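Local atomic coordinates of azurocidin (Homo sapiens, PDB entry 1A7S), a protein that binds heparin, kills many Gram-negative bacteria, probably through affinity for their lipopolysaccharide, and attracts monocytes and fibroblasts, as a neutrophil-granule homologue of serine proteases. Residues A[31-36]-A[96-101]; A[53-58]-A[69-74]. All coordinates share one frame; numbering follows the deposited sequence. Where two conformers were deposited one is given.

Contact 1 (A[31-36]-A[96-101]); sequences IHARFV and DREANL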
ATOM      1  N   ILE A  31      -3.700   5.815   7.182  1.00  6.58           N
ATOM      2  CA  ILE A  31      -4.481   4.995   8.120  1.00  6.64           C
ATOM      3  C   ILE A  31      -4.810   5.714   9.402  1.00  8.01           C
ATOM      4  O   ILE A  31      -5.504   5.164  10.293  1.00  8.09           O
ATOM      5  CB  ILE A  31      -3.801   3.654   8.433  1.00  7.63           C
ATOM      6  CG1 ILE A  31      -2.398   3.817   9.035  1.00  7.30           C
ATOM      7  CG2 ILE A  31      -3.757   2.795   7.153  1.00  7.96           C
ATOM      8  CD1 ILE A  31      -1.960   2.665   9.913  1.00  8.11           C
ATOM      9  N   HIS A  32      -4.419   6.964   9.520  1.00  7.41           N
ATOM     10  CA  HIS A  32      -4.582   7.822  10.691  1.00  7.62           C
ATOM     11  C   HIS A  32      -4.144   9.202  10.203  1.00  8.42           C
ATOM     12  O   HIS A  32      -3.401   9.333   9.240  1.00  8.68           O
ATOM     13  CB  HIS A  32      -3.639   7.311  11.808  1.00  7.35           C
ATOM     14  CG  HIS A  32      -3.661   8.092  13.100  1.00  8.83           C
ATOM     15  ND1 HIS A  32      -4.256   7.768  14.271  1.00 10.95           N
ATOM     16  CD2 HIS A  32      -3.038   9.191  13.374  1.00  8.44           C
ATOM     17  CE1 HIS A  32      -4.003   8.742  15.165  1.00  9.84           C
ATOM     18  NE2 HIS A  32      -3.225   9.630  14.563  1.00 11.97           N
ATOM     19  N   ALA A  33      -4.675  10.271  10.819  1.00 10.16           N
ATOM     20  CA  ALA A  33      -4.300  11.575  10.389  1.00 10.68           C
ATOM     21  C   ALA A  33      -2.826  11.829  10.282  1.00 10.46           C
ATOM     22  O   ALA A  33      -2.358  12.637   9.473  1.00 11.61           O
ATOM     23  CB  ALA A  33      -4.948  12.638  11.328  1.00 13.75           C
ATOM     24  N   ARG A  34      -1.991  11.212  11.034  1.00  9.81           N
ATOM     25  CA  ARG A  34      -0.584  11.315  11.201  1.00 10.55           C
ATOM     26  C   ARG A  34       0.246  10.175  10.684  1.00  8.59           C
ATOM     27  O   ARG A  34       1.483  10.210  10.790  1.00  8.91           O
ATOM     28  CB  ARG A  34      -0.192  11.648  12.672  1.00 13.23           C
ATOM     29  CG  ARG A  34       1.103  12.305  12.912  1.00 20.61           C
ATOM     30  CD  ARG A  34       1.279  12.568  14.428  1.00 22.60           C
ATOM     31  NE  ARG A  34       0.286  13.448  14.965  1.00 22.64           N
ATOM     32  CZ  ARG A  34       0.439  14.780  15.102  1.00 23.80           C
ATOM     33  NH1 ARG A  34       1.465  15.407  14.522  1.00 20.13           N
ATOM     34  NH2 ARG A  34      -0.486  15.544  15.729  1.00 27.10           N
ATOM     35  N   PHE A  35      -0.350   9.119  10.095  1.00  8.00           N
ATOM     36  CA  PHE A  35       0.411   7.963   9.730  1.00  7.87           C
ATOM     37  C   PHE A  35      -0.057   7.329   8.404  1.00  6.89           C
ATOM     38  O   PHE A  35      -1.230   7.151   8.146  1.00  8.01           O
ATOM     39  CB  PHE A  35       0.335   6.808  10.790  1.00  7.79           C
ATOM     40  CG  PHE A  35       1.018   7.163  12.106  1.00  8.79           C
ATOM     41  CD1 PHE A  35       0.262   7.808  13.080  1.00  9.69           C
ATOM     42  CD2 PHE A  35       2.289   6.801  12.367  1.00  9.50           C
ATOM     43  CE1 PHE A  35       0.853   8.079  14.303  1.00 10.84           C
ATOM     44  CE2 PHE A  35       2.911   7.088  13.555  1.00 10.57           C
ATOM     45  CZ  PHE A  35       2.160   7.744  14.536  1.00 11.63           C
ATOM     46  N   VAL A  36       0.953   6.971   7.622  1.00  7.45           N
ATOM     47  CA  VAL A  36       0.824   6.207   6.396  1.00  7.04           C
ATOM     48  C   VAL A  36       1.395   4.820   6.577  1.00  6.69           C
ATOM     49  O   VAL A  36       2.495   4.628   7.111  1.00  8.38           O
ATOM     50  CB  VAL A  36       1.499   6.939   5.219  1.00  7.61           C
ATOM     51  CG1 VAL A  36       1.712   6.034   4.002  1.00  8.28           C
ATOM     52  CG2 VAL A  36       0.518   8.118   4.771  1.00  7.96           C
ATOM     53  N   ASP A  96       4.930  14.575   9.164  1.00 11.09           N
ATOM     54  CA  ASP A  96       5.392  15.722   9.909  1.00 11.53           C
ATOM     55  C   ASP A  96       4.277  16.475  10.620  1.00 11.99           C
ATOM     56  O   ASP A  96       4.542  17.286  11.508  1.00 13.91           O
ATOM     57  CB  ASP A  96       6.163  16.664   9.022  1.00 12.95           C
ATOM     58  CG  ASP A  96       5.413  17.331   7.888  1.00 14.28           C
ATOM     59  OD1 ASP A  96       4.573  18.254   8.186  1.00 15.78           O
ATOM     60  OD2 ASP A  96       5.433  16.939   6.752  1.00 21.32           O
ATOM     61  N   ARG A  97       3.055  16.265  10.204  1.00 11.59           N
ATOM     62  CA  ARG A  97       1.880  16.951  10.789  1.00 12.93           C
ATOM     63  C   ARG A  97       0.657  16.124  10.460  1.00 12.61           C
ATOM     64  O   ARG A  97       0.702  15.188   9.626  1.00 13.51           O
ATOM     65  CB  ARG A  97       1.784  18.360  10.230  1.00 13.19           C
ATOM     66  CG  ARG A  97       1.385  18.333   8.718  1.00 16.23           C
ATOM     67  CD  ARG A  97       1.594  19.716   8.075  1.00 18.28           C
ATOM     68  NE  ARG A  97       1.073  19.736   6.691  1.00 19.85           N
ATOM     69  CZ  ARG A  97       1.770  19.247   5.649  1.00 19.79           C
ATOM     70  NH1 ARG A  97       3.020  18.840   5.748  1.00 14.92           N
ATOM     71  NH2 ARG A  97       1.142  19.146   4.463  1.00 16.93           N
ATOM     72  N   GLU A  98      -0.504  16.435  11.014  1.00 12.91           N
ATOM     73  CA  GLU A  98      -1.722  15.769  10.628  1.00 12.44           C
ATOM     74  C   GLU A  98      -2.162  16.185   9.231  1.00 11.54           C
ATOM     75  O   GLU A  98      -2.203  17.359   8.896  1.00 15.27           O
ATOM     76  CB  GLU A  98      -2.894  16.123  11.597  1.00 14.70           C
ATOM     77  CG  GLU A  98      -2.643  15.403  12.930  1.00 19.18           C
ATOM     78  CD  GLU A  98      -3.753  15.443  13.919  1.00 23.08           C
ATOM     79  OE1 GLU A  98      -4.827  16.002  13.643  1.00 29.58           O
ATOM     80  OE2 GLU A  98      -3.545  14.946  15.054  1.00 31.52           O
ATOM     81  N   ALA A  99      -2.558  15.195   8.444  1.00 10.02           N
ATOM     82  CA  ALA A  99      -3.155  15.466   7.163  1.00 10.42           C
ATOM     83  C   ALA A  99      -4.572  16.030   7.375  1.00 10.39           C
ATOM     84  O   ALA A  99      -5.249  15.706   8.335  1.00 12.76           O
ATOM     85  CB  ALA A  99      -3.307  14.143   6.407  1.00 10.71           C
ATOM     86  N   ASN A 100      -4.955  16.896   6.453  1.00 12.24           N
ATOM     87  CA  ASN A 100      -6.320  17.391   6.487  1.00 13.74           C
ATOM     88  C   ASN A 100      -7.217  16.378   5.761  1.00 12.76           C
ATOM     89  O   ASN A 100      -6.846  15.899   4.680  1.00 13.43           O
ATOM     90  CB  ASN A 100      -6.458  18.729   5.736  1.00 17.46           C
ATOM     91  CG  ASN A 100      -6.165  19.927   6.518  1.00 25.01           C
ATOM     92  OD1 ASN A 100      -6.093  19.845   7.784  1.00 29.34           O
ATOM     93  ND2 ASN A 100      -6.012  21.078   5.865  1.00 34.85           N
ATOM     94  N   LEU A 101      -8.372  16.125   6.301  1.00 12.42           N
ATOM     95  CA  LEU A 101      -9.310  15.172   5.620  1.00 12.64           C
ATOM     96  C   LEU A 101     -10.134  16.017   4.669  1.00 12.45           C
ATOM     97  O   LEU A 101     -10.862  16.902   5.055  1.00 16.04           O
ATOM     98  CB  LEU A 101     -10.142  14.402   6.633  1.00 14.04           C
ATOM     99  CG  LEU A 101      -9.249  13.679   7.703  1.00 15.66           C
ATOM    100  CD1 LEU A 101     -10.113  13.008   8.709  1.00 19.83           C
ATOM    101  CD2 LEU A 101      -8.278  12.736   6.986  1.00 18.31           C
TER
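Arg34 carries its CG anti to the backbone N and bends at chi3 (-62°), which swings NE out of the line of the chain, while Glu98 turns CG beside its own backbone N and runs extended beyond it; the guanidinium lies against the CG methylene of Glu98. Arg34 NH2 reaches Glu98 OE2 at 3.2 Å, a salt bridge whose hydrogen bond is weak because the N-H does not aim squarely at the oxygen. The two side chains cross obliquely, with guanidinium and carboxylate planes 69° apart. Glu98 CG sits over one face of the guanidinium, toward its rim, 3.5 Å from Arg34 NH2, so methylene packing accompanies the charge pairing. On the other flank of the glutamate, Ala33 CB touches Glu98 CG at 3.9 Å. Ala33 and Arg34 are the two central residues of a type I turn from His32 to Phe35, the tip of the hairpin joining strands 23-32 and 35-38 in the N-terminal barrel of the trypsin-like fold; at its base Ile31 and His32 both face Phe35 in a classic beta bulge. This hairpin end belongs to the region with antibiotic activity. The turn points Ala33 O at the irregular chain of 96-101, where it accepts a nearly straight hydrogen bond (172°) from Ala99 N, 2.8 Å long. Glu98 CA adds a CA-H...O contact to Ala33 O at 3.4 Å, and Ala99 CB packs on that same oxygen. Arg97 points its CB away from the hairpin, and its NH1 forms a salt bridge to Asp96 OD1 at 2.9 Å, in the guanidinium plane and on the syn lone pair of the carboxylate; its NH2 is hydrogen-bonded to the backbone oxygen of Thr70.

Contact 2 (A[53-58]-A[69-74]); sequences VVLGAY and QTFSIS. With EOH (ethanol), chain E.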
ATOM      1  N   VAL A  53       6.041  11.963   1.236  1.00  8.94           N
ATOM      2  CA  VAL A  53       4.751  11.318   1.103  1.00  8.82           C
ATOM      3  C   VAL A  53       3.788  12.305   0.464  1.00  8.80           C
ATOM      4  O   VAL A  53       3.645  13.394   0.996  1.00 10.63           O
ATOM      5  CB  VAL A  53       4.167  10.846   2.456  1.00  9.58           C
ATOM      6  CG1 VAL A  53       2.773  10.273   2.274  1.00 13.09           C
ATOM      7  CG2 VAL A  53       5.116   9.852   3.107  1.00 11.77           C
ATOM      8  N   VAL A  54       3.163  11.918  -0.633  1.00  8.24           N
ATOM      9  CA  VAL A  54       2.186  12.722  -1.307  1.00  8.67           C
ATOM     10  C   VAL A  54       0.813  12.074  -1.225  1.00  8.01           C
ATOM     11  O   VAL A  54       0.632  10.934  -1.653  1.00  8.72           O
ATOM     12  CB  VAL A  54       2.566  12.930  -2.796  1.00  9.65           C
ATOM     13  CG1 VAL A  54       1.568  13.886  -3.462  1.00 11.79           C
ATOM     14  CG2 VAL A  54       3.956  13.492  -2.925  1.00 10.79           C
ATOM     15  N   LEU A  55      -0.130  12.799  -0.651  1.00  8.21           N
ATOM     16  CA  LEU A  55      -1.540  12.411  -0.568  1.00  7.62           C
ATOM     17  C   LEU A  55      -2.364  13.276  -1.508  1.00  7.66           C
ATOM     18  O   LEU A  55      -1.957  14.415  -1.814  1.00  8.59           O
ATOM     19  CB  LEU A  55      -2.033  12.588   0.860  1.00  8.12           C
ATOM     20  CG  LEU A  55      -1.244  11.874   1.970  1.00  9.27           C
ATOM     21  CD1 LEU A  55      -1.959  12.117   3.307  1.00 11.82           C
ATOM     22  CD2 LEU A  55      -1.109  10.413   1.669  1.00 11.04           C
ATOM     23  N   GLY A  56      -3.521  12.829  -1.919  1.00  7.78           N
ATOM     24  CA  GLY A  56      -4.377  13.596  -2.783  1.00  8.10           C
ATOM     25  C   GLY A  56      -3.935  13.678  -4.235  1.00  8.03           C
ATOM     26  O   GLY A  56      -4.500  14.465  -4.989  1.00  8.95           O
ATOM     27  N   ALA A  57      -2.954  12.864  -4.642  1.00  8.28           N
ATOM     28  CA  ALA A  57      -2.501  12.926  -6.016  1.00  8.65           C
ATOM     29  C   ALA A  57      -3.421  12.171  -6.959  1.00  7.59           C
ATOM     30  O   ALA A  57      -4.072  11.205  -6.572  1.00  9.40           O
ATOM     31  CB  ALA A  57      -1.116  12.327  -6.119  1.00  9.37           C
ATOM     32  N   TYR A  58      -3.390  12.583  -8.225  1.00  7.54           N
ATOM     33  CA  TYR A  58      -4.056  11.845  -9.294  1.00  7.17           C
ATOM     34  C   TYR A  58      -3.025  11.553 -10.380  1.00  7.21           C
ATOM     35  O   TYR A  58      -2.666  10.362 -10.590  1.00  7.99           O
ATOM     36  CB  TYR A  58      -5.272  12.568  -9.828  1.00  7.99           C
ATOM     37  CG  TYR A  58      -5.971  11.882 -10.970  1.00  8.18           C
ATOM     38  CD1 TYR A  58      -6.515  10.633 -10.725  1.00 10.59           C
ATOM     39  CD2 TYR A  58      -6.036  12.444 -12.226  1.00  9.16           C
ATOM     40  CE1 TYR A  58      -7.150   9.918 -11.659  1.00 11.32           C
ATOM     41  CE2 TYR A  58      -6.726  11.674 -13.251  1.00 10.32           C
ATOM     42  CZ  TYR A  58      -7.222  10.430 -12.910  1.00 11.11           C
ATOM     43  OH  TYR A  58      -7.934   9.674 -13.891  1.00 13.46           O
ATOM     44  N   GLN A  69      -1.537  17.067  -0.673  1.00 10.12           N
ATOM     45  CA  GLN A  69      -0.895  17.378   0.536  1.00 10.16           C
ATOM     46  C   GLN A  69       0.421  16.621   0.592  1.00  9.91           C
ATOM     47  O   GLN A  69       0.426  15.399   0.364  1.00 11.09           O
ATOM     48  CB  GLN A  69      -1.688  17.116   1.786  1.00 10.80           C
ATOM     49  CG  GLN A  69      -3.036  17.895   1.826  1.00 12.33           C
ATOM     50  CD  GLN A  69      -3.891  17.396   3.001  1.00 12.78           C
ATOM     51  OE1 GLN A  69      -3.389  17.357   4.152  1.00 13.26           O
ATOM     52  NE2 GLN A  69      -5.100  16.986   2.713  1.00 12.31           N
ATOM     53  N   THR A  70       1.508  17.262   0.867  1.00 11.12           N
ATOM     54  CA  THR A  70       2.830  16.704   0.912  1.00 10.84           C
ATOM     55  C   THR A  70       3.444  16.724   2.287  1.00 10.77           C
ATOM     56  O   THR A  70       3.272  17.720   3.010  1.00 12.55           O
ATOM     57  CB  THR A  70       3.787  17.283  -0.132  1.00 13.21           C
ATOM     58  OG1 THR A  70       3.159  17.194  -1.447  1.00 17.60           O
ATOM     59  CG2 THR A  70       5.116  16.652  -0.178  1.00 18.67           C
ATOM     60  N   PHE A  71       4.162  15.685   2.645  1.00 10.20           N
ATOM     61  CA  PHE A  71       4.753  15.521   3.960  1.00 10.12           C
ATOM     62  C   PHE A  71       6.142  14.939   3.948  1.00 11.69           C
ATOM     63  O   PHE A  71       6.520  14.158   3.090  1.00 11.52           O
ATOM     64  CB  PHE A  71       3.896  14.503   4.809  1.00 10.35           C
ATOM     65  CG  PHE A  71       2.422  14.847   4.834  1.00  9.72           C
ATOM     66  CD1 PHE A  71       1.573  14.508   3.807  1.00  9.28           C
ATOM     67  CD2 PHE A  71       1.872  15.561   5.909  1.00  9.96           C
ATOM     68  CE1 PHE A  71       0.239  14.911   3.759  1.00 10.08           C
ATOM     69  CE2 PHE A  71       0.533  15.909   5.913  1.00 10.39           C
ATOM     70  CZ  PHE A  71      -0.281  15.611   4.830  1.00  9.63           C
ATOM     71  N   SER A  72       6.880  15.388   5.007  1.00 11.77           N
ATOM     72  CA  SER A  72       8.137  14.705   5.285  1.00 12.20           C
ATOM     73  C   SER A  72       7.798  13.592   6.309  1.00 10.30           C
ATOM     74  O   SER A  72       6.718  13.594   6.929  1.00 11.02           O
ATOM     75  CB  SER A  72       9.189  15.632   5.915  1.00 14.19           C
ATOM     76  OG  SER A  72       9.511  16.736   5.053  0.50 12.33           O
ATOM     77  N   ILE A  73       8.723  12.706   6.503  1.00 10.79           N
ATOM     78  CA  ILE A  73       8.586  11.541   7.342  1.00 10.83           C
ATOM     79  C   ILE A  73       9.374  11.772   8.645  1.00 11.32           C
ATOM     80  O   ILE A  73      10.613  11.850   8.597  1.00 13.80           O
ATOM     81  CB  ILE A  73       9.053  10.232   6.649  1.00 11.16           C
ATOM     82  CG1 ILE A  73       8.254   9.957   5.379  1.00 11.42           C
ATOM     83  CG2 ILE A  73       8.977   9.097   7.637  1.00 12.89           C
ATOM     84  CD1 ILE A  73       8.876   8.955   4.464  1.00 13.00           C
ATOM     85  N   SER A  74       8.662  11.926   9.747  1.00 11.67           N
ATOM     86  CA  SER A  74       9.291  12.232  11.042  1.00 13.57           C
ATOM     87  C   SER A  74       9.780  10.961  11.770  1.00 14.87           C
ATOM     88  O   SER A  74      10.685  11.048  12.622  1.00 20.85           O
ATOM     89  CB  SER A  74       8.301  12.966  11.895  1.00 16.17           C
ATOM     90  OG  SER A  74       7.897  14.192  11.365  0.50 13.65           O
TER
HETATM   91  C1  EOH E 417      -7.106  11.899  -6.772  1.00 14.96           C
HETATM   92  C2  EOH E 417      -6.683  10.592  -7.137  1.00 22.87           C
HETATM   93  O   EOH E 417      -6.729  13.179  -6.315  1.00 21.95           O
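Leu55 and Gln69 close the end of this antiparallel strand pair with two unlike hydrogen bonds. Leu55 N meets Gln69 O at 2.8 Å, nearly along the C=O axis, whereas Gln69 N, 2.9 Å from Leu55 O, stands 36° out of the plane of that carbonyl. Beyond this pair Gly56 takes a positive phi (74°), a conformation that favours glycine, and the chain of 56-58 leaves its partner. Val53 and Phe71 form the second hydrogen-bonded pair, with both N-O distances 2.9 Å; between the two lies the non-hydrogen-bonded pair Val54 and Thr70. In the six-stranded N-terminal barrel of the trypsin-like fold, strand 51-55 has strand 69-77 along one edge and, through backbone bonds of Val54 with Ser17, strand 15-20 along the other, closing the barrel. On the face bearing Val53, Leu55 and Phe71, Leu55 CD1 approaches Phe71 CE1 at 3.6 Å, the two side chains crossing at about a right angle. Leu55 CG, placed beside its backbone N by chi1 (-55°), lies 3.8 Å from the same ring carbon. Val53 CG2 touches Ile73 CG1 at 3.9 Å, and Val53 also packs on Ala16 and Ile18. On the other face Thr70 OG1 lies alongside the methyls of Val54, 4.1 Å from CG2. An ethanol, probably from the crystallisation liquor, is modelled beside Gly56 and Tyr58, but its placement is doubtful. Four backbone bonds pair the N-H and C=O groups of Val53 and Leu55 with those of Phe71 and Gln69, consistent with burying Val53, Leu55 and Phe71 with the polar backbone of these pairs satisfied.

In the fold
Contact 2 is nested in the chain loop closed by contact 1, and their centres lie 9 Å apart in the same N-terminal barrel. Residues 96-101 bridge them, facing the 31-36 hairpin tip on one hand and strand 69-77 on the other. Asp96 OD2 accepts a probable hydrogen bond from Ser72 N at 2.7 Å, and Asn100 N gives one to Gln69 OE1 at 2.8 Å, which accounts for that side-chain oxygen. Between these polar links, Phe71 packs against Asp96, Arg97 and Ala99, so the ring touching Leu55 in contact 2 also backs the chain that meets Ala33 in contact 1.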